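Local coordinates for protein-glutamine gamma-glutamyltransferase (Pseudomonas aeruginosa PAO1, PDB 6G49) that shows transglutaminase activity in vitro, residing in its periplasmic domain, and is critical for the viability of the bacterium, at residues L55-R60 with L279-F284. Sequence-based numbering, arbitrary orientation.
Sequences LAFRVR and LLVHQF. With PO4 (phosphate ion), chain H.
Val59 and Leu279 form an antiparallel hydrogen-bonded pair at one end of the ladder between strands 55-60 and 279-282, whose axes run at 156° to each other. Toward Leu55 the register slips by one residue in a classic beta bulge: the amides of Ala56 and Phe57 both donate to Val281 O, at 2.8 Å from Ala56 N and 3.1 Å from Phe57 N. Val281 N returns a bond to Phe57 O.

Val281 CB lies over one face of the Phe57 ring, offset toward the rim and 3.8 Å from the centroid, with CG1 nearest CE1 and CG2 over the same face near CZ and CE2. Phe57 CG sits between its own N and carbonyl carbon (chi1 62°); Phe122 and Trp73 also meet this ring. On the other face of the sheet Arg58 CG runs beside Leu280 CG. Leu55 CD1 packs 3.8 Å from Leu280 CD2 and makes a CH-pi contact over the His282 imidazole, whose ND1 is hydrogen-bonded to Glu271 OE1. Beyond the bulge a water bridges Leu55 O and Gln283 NE2, while Gln283 OE1 is hydrogen-bonded to Tyr267 OH.

The two strands thus join the N-terminal region to the transglutaminase-like part within one six-stranded sheet. Two amides grip Val281 O and probably hold the bulge of strand 55-60 opposite it; strand 279-282 leads on toward the strand carrying His287, the probable catalytic histidine.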
loop_
_atom_site.group_PDB
_atom_site.type_symbol
_atom_site.label_atom_id
_atom_site.label_comp_id
_atom_site.label_asym_id
_atom_site.label_seq_id
_atom_site.Cartn_x
_atom_site.Cartn_y
_atom_site.Cartn_z
ATOM N N LEU A 55 -16.946 5.188 9.055
ATOM C CA LEU A 55 -16.291 3.947 9.507
ATOM C C LEU A 55 -16.052 2.987 8.344
ATOM O O LEU A 55 -16.962 2.694 7.563
ATOM C CB LEU A 55 -17.199 3.242 10.505
ATOM C CG LEU A 55 -16.620 2.035 11.234
ATOM C CD1 LEU A 55 -15.410 2.430 12.052
ATOM C CD2 LEU A 55 -17.708 1.484 12.144
ATOM N N ALA A 56 -14.840 2.385 8.294
ATOM C CA ALA A 56 -14.553 1.385 7.334
ATOM C C ALA A 56 -14.700 -0.045 7.880
ATOM O O ALA A 56 -15.351 -0.878 7.250
ATOM C CB ALA A 56 -13.163 1.630 6.775
ATOM N N PHE A 57 -14.108 -0.304 9.046
ATOM C CA PHE A 57 -14.169 -1.658 9.661
ATOM C C PHE A 57 -13.755 -1.528 11.124
ATOM O O PHE A 57 -13.243 -0.493 11.532
ATOM C CB PHE A 57 -13.397 -2.732 8.894
ATOM C CG PHE A 57 -11.910 -2.520 8.763
ATOM C CD1 PHE A 57 -11.402 -1.648 7.815
ATOM C CD2 PHE A 57 -11.041 -3.175 9.620
ATOM C CE1 PHE A 57 -10.013 -1.500 7.672
ATOM C CE2 PHE A 57 -9.659 -3.009 9.483
ATOM C CZ PHE A 57 -9.174 -2.184 8.506
ATOM N N ARG A 58 -13.983 -2.615 11.851
ATOM C CA ARG A 58 -13.618 -2.748 13.246
ATOM C C ARG A 58 -12.876 -4.073 13.364
ATOM O O ARG A 58 -13.123 -4.982 12.601
ATOM C CB ARG A 58 -14.829 -2.667 14.157
ATOM C CG ARG A 58 -15.395 -1.266 14.206
ATOM C CD ARG A 58 -16.678 -1.193 14.998
ATOM N NE ARG A 58 -17.780 -1.756 14.255
ATOM C CZ ARG A 58 -18.933 -2.099 14.801
ATOM N NH1 ARG A 58 -19.121 -1.937 16.098
ATOM N NH2 ARG A 58 -19.890 -2.599 14.051
ATOM N N VAL A 59 -11.957 -4.158 14.314
ATOM C CA VAL A 59 -11.092 -5.327 14.455
ATOM C C VAL A 59 -10.929 -5.653 15.933
ATOM O O VAL A 59 -10.621 -4.786 16.729
ATOM C CB VAL A 59 -9.696 -5.123 13.827
ATOM C CG1 VAL A 59 -8.860 -6.394 13.907
ATOM C CG2 VAL A 59 -9.767 -4.691 12.414
ATOM N N ARG A 60 -10.980 -6.941 16.235
ATOM C CA ARG A 60 -10.729 -7.451 17.576
ATOM C C ARG A 60 -9.644 -8.544 17.470
ATOM O O ARG A 60 -9.835 -9.511 16.767
ATOM C CB ARG A 60 -12.009 -8.014 18.189
ATOM C CG ARG A 60 -12.046 -8.014 19.703
ATOM C CD ARG A 60 -13.454 -8.289 20.220
ATOM N NE ARG A 60 -14.165 -7.111 20.702
ATOM C CZ ARG A 60 -15.428 -6.830 20.407
ATOM N NH1 ARG A 60 -16.114 -7.619 19.606
ATOM N NH2 ARG A 60 -16.012 -5.757 20.899
ATOM N N LEU A 279 -10.507 -2.157 17.771
ATOM C CA LEU A 279 -9.999 -1.050 16.984
ATOM C C LEU A 279 -11.044 -0.654 15.931
ATOM O O LEU A 279 -11.627 -1.514 15.264
ATOM C CB LEU A 279 -8.730 -1.468 16.230
ATOM C CG LEU A 279 -7.402 -1.503 16.985
ATOM C CD1 LEU A 279 -6.287 -1.729 15.972
ATOM C CD2 LEU A 279 -7.108 -0.249 17.771
ATOM N N LEU A 280 -11.283 0.646 15.820
ATOM C CA LEU A 280 -12.019 1.217 14.705
ATOM C C LEU A 280 -10.985 1.676 13.654
ATOM O O LEU A 280 -9.976 2.285 13.993
ATOM C CB LEU A 280 -12.848 2.409 15.155
ATOM C CG LEU A 280 -13.922 2.030 16.176
ATOM C CD1 LEU A 280 -13.422 2.371 17.550
ATOM C CD2 LEU A 280 -15.227 2.707 15.875
ATOM N N VAL A 281 -11.377 1.502 12.411
ATOM C CA VAL A 281 -10.600 2.035 11.279
ATOM C C VAL A 281 -11.578 2.853 10.446
ATOM O O VAL A 281 -12.539 2.282 9.877
ATOM C CB VAL A 281 -9.912 0.903 10.502
ATOM C CG1 VAL A 281 -9.088 1.524 9.375
ATOM C CG2 VAL A 281 -9.014 0.086 11.395
ATOM N N HIS A 282 -11.348 4.154 10.415
ATOM C CA HIS A 282 -12.214 5.059 9.624
ATOM C C HIS A 282 -11.595 5.333 8.259
ATOM O O HIS A 282 -10.417 5.076 8.027
ATOM C CB HIS A 282 -12.421 6.353 10.407
ATOM C CG HIS A 282 -13.158 6.164 11.689
ATOM N ND1 HIS A 282 -12.481 5.891 12.877
ATOM C CD2 HIS A 282 -14.480 6.278 11.973
ATOM C CE1 HIS A 282 -13.390 5.849 13.856
ATOM N NE2 HIS A 282 -14.619 6.070 13.351
ATOM N N GLN A 283 -12.386 5.993 7.405
ATOM C CA GLN A 283 -11.909 6.298 6.053
ATOM C C GLN A 283 -10.693 7.203 6.138
ATOM O O GLN A 283 -9.799 7.135 5.227
ATOM C CB GLN A 283 -13.025 6.885 5.173
ATOM C CG GLN A 283 -14.146 5.937 4.853
ATOM C CD GLN A 283 -13.749 4.632 4.208
ATOM O OE1 GLN A 283 -12.632 4.543 3.660
ATOM N NE2 GLN A 283 -14.680 3.683 4.181
ATOM N N PHE A 284 -10.542 8.063 7.157
ATOM C CA PHE A 284 -9.396 8.933 7.252
ATOM C C PHE A 284 -8.085 8.171 7.447
ATOM O O PHE A 284 -6.998 8.804 7.315
ATOM C CB PHE A 284 -9.576 10.046 8.300
ATOM C CG PHE A 284 -9.861 9.618 9.726
ATOM C CD1 PHE A 284 -8.968 8.904 10.493
ATOM C CD2 PHE A 284 -11.098 9.911 10.297
ATOM C CE1 PHE A 284 -9.264 8.545 11.797
ATOM C CE2 PHE A 284 -11.394 9.533 11.607
ATOM C CZ PHE A 284 -10.482 8.841 12.342
HETATM P P PO4 H . -19.357 -3.869 20.797
HETATM O O1 PO4 H . -18.324 -5.039 20.673
HETATM O O2 PO4 H . -18.832 -2.609 21.460
HETATM O O3 PO4 H . -20.031 -3.485 19.483
HETATM O O4 PO4 H . -20.559 -4.170 21.691
HETATM O O HOH W 1 -17.351 3.843 5.028
#